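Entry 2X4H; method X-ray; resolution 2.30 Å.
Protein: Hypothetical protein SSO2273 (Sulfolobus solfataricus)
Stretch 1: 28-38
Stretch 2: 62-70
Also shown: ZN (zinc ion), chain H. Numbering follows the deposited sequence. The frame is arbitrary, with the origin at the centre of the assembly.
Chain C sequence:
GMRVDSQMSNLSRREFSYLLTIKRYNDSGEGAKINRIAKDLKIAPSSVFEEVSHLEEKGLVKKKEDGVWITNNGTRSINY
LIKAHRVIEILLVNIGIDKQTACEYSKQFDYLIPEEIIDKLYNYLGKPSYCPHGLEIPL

Stretch 1 28-38: SGEGAKINRIA
Stretch 2 62-70: KKKEDGVWI

Residues 28-38 leave a helix, run extended through Gly31 and Ala32, and enter a second helix at Ile34; residues 62-70 form a hairpin whose strands pair through Lys62 and Trp69. The two stretches meet antiparallel at a single beta bridge between Ala32 and Val68 (CA-CA 4.7 Å). Ala32 N donates to Val68 O at 2.9 Å, and Val68 N donates to Ala32 O at 2.7 Å, both nearly linear. One register step away, the CA atoms of Gly31 and Gly67 lie 4.3 Å apart. Together the stretches bury 420 Å².

The close approach depends on glycine. A CB on Gly31 (phi/psi -75/144) would point toward the hairpin and lie 2.8 Å from Asp66 O; one on Gly67 (130/-158) would lie 2.9 Å from Ala32 O, and the backbone angles there themselves call for glycine. Gly29, at 91/16, closes the preceding helix with a Schellman motif.

Trp69 adopts chi1 -68° (m) and chi2 88°. Its CA-to-CB bond points sideways, but this rotamer brings the indole against the extended backbone of the first stretch. Gly31 CA sits over one ring face, 3.9 Å from the centroid of the five-membered ring in a CH-pi contact, and Gly31 N lies 3.2 Å from Trp69 CZ2. With no side chain on Gly31, the flat ring can pack directly on the main chain. Asp66, with chi1 -160° (t) and chi2 7°, directs its carboxylate to the same segment, where Gly31 N makes a weak hydrogen bond to Asp66 OD2 at 3.5 Å.

Lys33 occupies the N-cap position. Its CB points away from the hairpin, yet the m, t, t, m side chain returns, placing Lys33 NZ 3.5 Å from Asp66 O and 4.4 Å from Asp66 OD1; the latter separation is too long for a salt bridge but favourable in charge. The helix begins with Ile37 N bonded to Lys33 O at 3.1 Å.

Beside the bridge, Val68 (chi1 -172°, t) provides the apolar centre. Ala32 CB is 4.3 Å from Val68 CB, the small methyl fitting alongside the paired backbones. Ile34 (m, m) brings CD1 to 4.0 Å from Val68 CG2, while Ile37 (m, t), one helical turn beyond Lys33, reaches the same methyl with CD1 at 4.3 Å. The extended Lys63 side chain (t, t, t, p) carries NZ to 3.5 Å from Ile34 CG1. Glu65, clear of the interface at the hairpin turn, binds zinc through OE1 (2.2 Å from ZN) and OE2 (2.4 Å from ZN).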

# COMPACT_ATOMS: atom_id res chain seq x y z
N SER C 28 18.72 -17.68 -5.66
CA SER C 28 19.76 -17.90 -6.66
C SER C 28 20.93 -16.89 -6.57
O SER C 28 21.85 -16.96 -7.37
CB SER C 28 19.11 -17.80 -8.06
OG SER C 28 19.37 -18.95 -8.83
N GLY C 29 20.90 -15.97 -5.61
CA GLY C 29 22.00 -15.02 -5.40
C GLY C 29 21.89 -13.69 -6.16
O GLY C 29 22.88 -12.95 -6.26
N GLU C 30 20.71 -13.35 -6.67
CA GLU C 30 20.52 -12.05 -7.34
C GLU C 30 19.21 -11.35 -6.95
O GLU C 30 18.28 -11.99 -6.50
CB GLU C 30 20.59 -12.22 -8.87
CG GLU C 30 19.77 -13.39 -9.43
CD GLU C 30 19.70 -13.38 -10.96
OE1 GLU C 30 19.15 -12.42 -11.54
OE2 GLU C 30 20.18 -14.35 -11.57
N GLY C 31 19.17 -10.03 -7.11
CA GLY C 31 17.97 -9.25 -6.82
C GLY C 31 16.92 -9.42 -7.90
O GLY C 31 17.25 -9.56 -9.07
N ALA C 32 15.65 -9.44 -7.51
CA ALA C 32 14.56 -9.58 -8.47
C ALA C 32 14.31 -8.23 -9.13
O ALA C 32 13.84 -7.30 -8.47
CB ALA C 32 13.30 -10.05 -7.77
N LYS C 33 14.60 -8.11 -10.43
CA LYS C 33 14.36 -6.85 -11.16
C LYS C 33 12.87 -6.68 -11.50
O LYS C 33 12.18 -7.67 -11.77
CB LYS C 33 15.19 -6.75 -12.44
CG LYS C 33 16.68 -7.00 -12.23
CD LYS C 33 17.52 -6.46 -13.38
CE LYS C 33 18.82 -7.23 -13.51
NZ LYS C 33 19.34 -7.63 -12.17
N ILE C 34 12.41 -5.43 -11.49
CA ILE C 34 11.01 -5.11 -11.71
C ILE C 34 10.45 -5.80 -12.93
O ILE C 34 9.38 -6.41 -12.87
CB ILE C 34 10.78 -3.60 -11.77
CG1 ILE C 34 11.09 -2.99 -10.41
CG2 ILE C 34 9.32 -3.26 -12.18
CD1 ILE C 34 10.29 -3.59 -9.27
N ASN C 35 11.20 -5.77 -14.02
CA ASN C 35 10.69 -6.33 -15.29
C ASN C 35 10.75 -7.86 -15.41
O ASN C 35 9.99 -8.46 -16.18
CB ASN C 35 11.38 -5.63 -16.45
CG ASN C 35 11.14 -4.14 -16.41
OD1 ASN C 35 10.05 -3.67 -16.72
ND2 ASN C 35 12.14 -3.39 -15.97
N ARG C 36 11.62 -8.50 -14.64
CA ARG C 36 11.64 -9.97 -14.60
C ARG C 36 10.44 -10.49 -13.81
O ARG C 36 9.77 -11.44 -14.23
CB ARG C 36 12.95 -10.50 -14.01
CG ARG C 36 14.20 -10.20 -14.85
CD ARG C 36 14.20 -10.89 -16.22
NE ARG C 36 14.42 -12.34 -16.17
CZ ARG C 36 13.54 -13.28 -16.53
NH1 ARG C 36 12.33 -12.97 -16.97
NH2 ARG C 36 13.89 -14.57 -16.44
N ILE C 37 10.16 -9.85 -12.67
CA ILE C 37 8.97 -10.14 -11.87
C ILE C 37 7.71 -9.99 -12.72
O ILE C 37 6.80 -10.82 -12.65
CB ILE C 37 8.83 -9.19 -10.68
CG1 ILE C 37 10.04 -9.30 -9.74
CG2 ILE C 37 7.53 -9.47 -9.92
CD1 ILE C 37 10.06 -8.25 -8.62
N ALA C 38 7.68 -8.93 -13.52
CA ALA C 38 6.54 -8.60 -14.36
C ALA C 38 6.29 -9.68 -15.41
O ALA C 38 5.15 -10.13 -15.59
CB ALA C 38 6.76 -7.24 -15.04
N LYS C 62 12.77 -5.19 0.31
CA LYS C 62 13.67 -4.05 0.23
C LYS C 62 14.09 -3.92 -1.23
O LYS C 62 14.53 -4.89 -1.85
CB LYS C 62 14.90 -4.23 1.13
N LYS C 63 13.89 -2.73 -1.78
CA LYS C 63 14.25 -2.46 -3.15
C LYS C 63 15.64 -1.85 -3.07
O LYS C 63 15.82 -0.87 -2.36
CB LYS C 63 13.24 -1.50 -3.76
CG LYS C 63 13.30 -1.35 -5.28
CD LYS C 63 12.13 -0.44 -5.75
CE LYS C 63 12.33 0.16 -7.12
NZ LYS C 63 12.65 -0.85 -8.16
N LYS C 64 16.61 -2.48 -3.73
CA LYS C 64 18.00 -2.02 -3.77
C LYS C 64 18.39 -1.75 -5.23
O LYS C 64 17.54 -1.83 -6.12
CB LYS C 64 18.91 -3.07 -3.12
CG LYS C 64 18.82 -3.08 -1.58
CD LYS C 64 19.13 -4.46 -0.96
CE LYS C 64 18.93 -4.45 0.56
NZ LYS C 64 19.56 -5.63 1.20
N GLU C 65 19.65 -1.43 -5.48
CA GLU C 65 20.11 -1.15 -6.84
C GLU C 65 20.15 -2.39 -7.71
O GLU C 65 20.03 -2.31 -8.92
CB GLU C 65 21.52 -0.57 -6.82
CG GLU C 65 21.67 0.69 -6.03
CD GLU C 65 23.02 1.32 -6.26
OE1 GLU C 65 23.17 2.52 -5.92
OE2 GLU C 65 23.91 0.64 -6.80
N ASP C 66 20.37 -3.52 -7.05
CA ASP C 66 20.44 -4.85 -7.66
C ASP C 66 19.06 -5.34 -8.10
O ASP C 66 18.96 -6.22 -8.96
CB ASP C 66 21.00 -5.83 -6.59
CG ASP C 66 21.57 -7.12 -7.18
OD1 ASP C 66 21.68 -7.22 -8.43
OD2 ASP C 66 21.94 -8.02 -6.40
N GLY C 67 18.02 -4.78 -7.49
CA GLY C 67 16.65 -5.25 -7.63
C GLY C 67 15.99 -5.44 -6.27
O GLY C 67 16.41 -4.87 -5.26
N VAL C 68 14.95 -6.25 -6.24
CA VAL C 68 14.15 -6.44 -5.04
C VAL C 68 14.62 -7.67 -4.26
O VAL C 68 14.89 -8.72 -4.84
CB VAL C 68 12.66 -6.54 -5.43
CG1 VAL C 68 11.77 -6.53 -4.19
CG2 VAL C 68 12.30 -5.40 -6.39
N TRP C 69 14.74 -7.52 -2.95
CA TRP C 69 15.14 -8.60 -2.07
C TRP C 69 14.09 -8.79 -0.99
O TRP C 69 13.56 -7.81 -0.43
CB TRP C 69 16.51 -8.34 -1.42
CG TRP C 69 17.68 -8.35 -2.36
CD1 TRP C 69 18.16 -7.29 -3.07
CD2 TRP C 69 18.53 -9.47 -2.69
NE1 TRP C 69 19.25 -7.67 -3.81
CE2 TRP C 69 19.49 -9.00 -3.61
CE3 TRP C 69 18.56 -10.81 -2.30
CZ2 TRP C 69 20.47 -9.82 -4.15
CZ3 TRP C 69 19.54 -11.63 -2.85
CH2 TRP C 69 20.49 -11.13 -3.75
N ILE C 70 13.79 -10.05 -0.67
CA ILE C 70 12.82 -10.36 0.38
C ILE C 70 13.45 -10.16 1.77
O ILE C 70 14.55 -10.58 2.01
CB ILE C 70 12.27 -11.81 0.22
CG1 ILE C 70 11.06 -12.03 1.13
CG2 ILE C 70 13.34 -12.86 0.49
CD1 ILE C 70 10.32 -13.29 0.84
ZN ZN H . 25.24 2.64 -6.77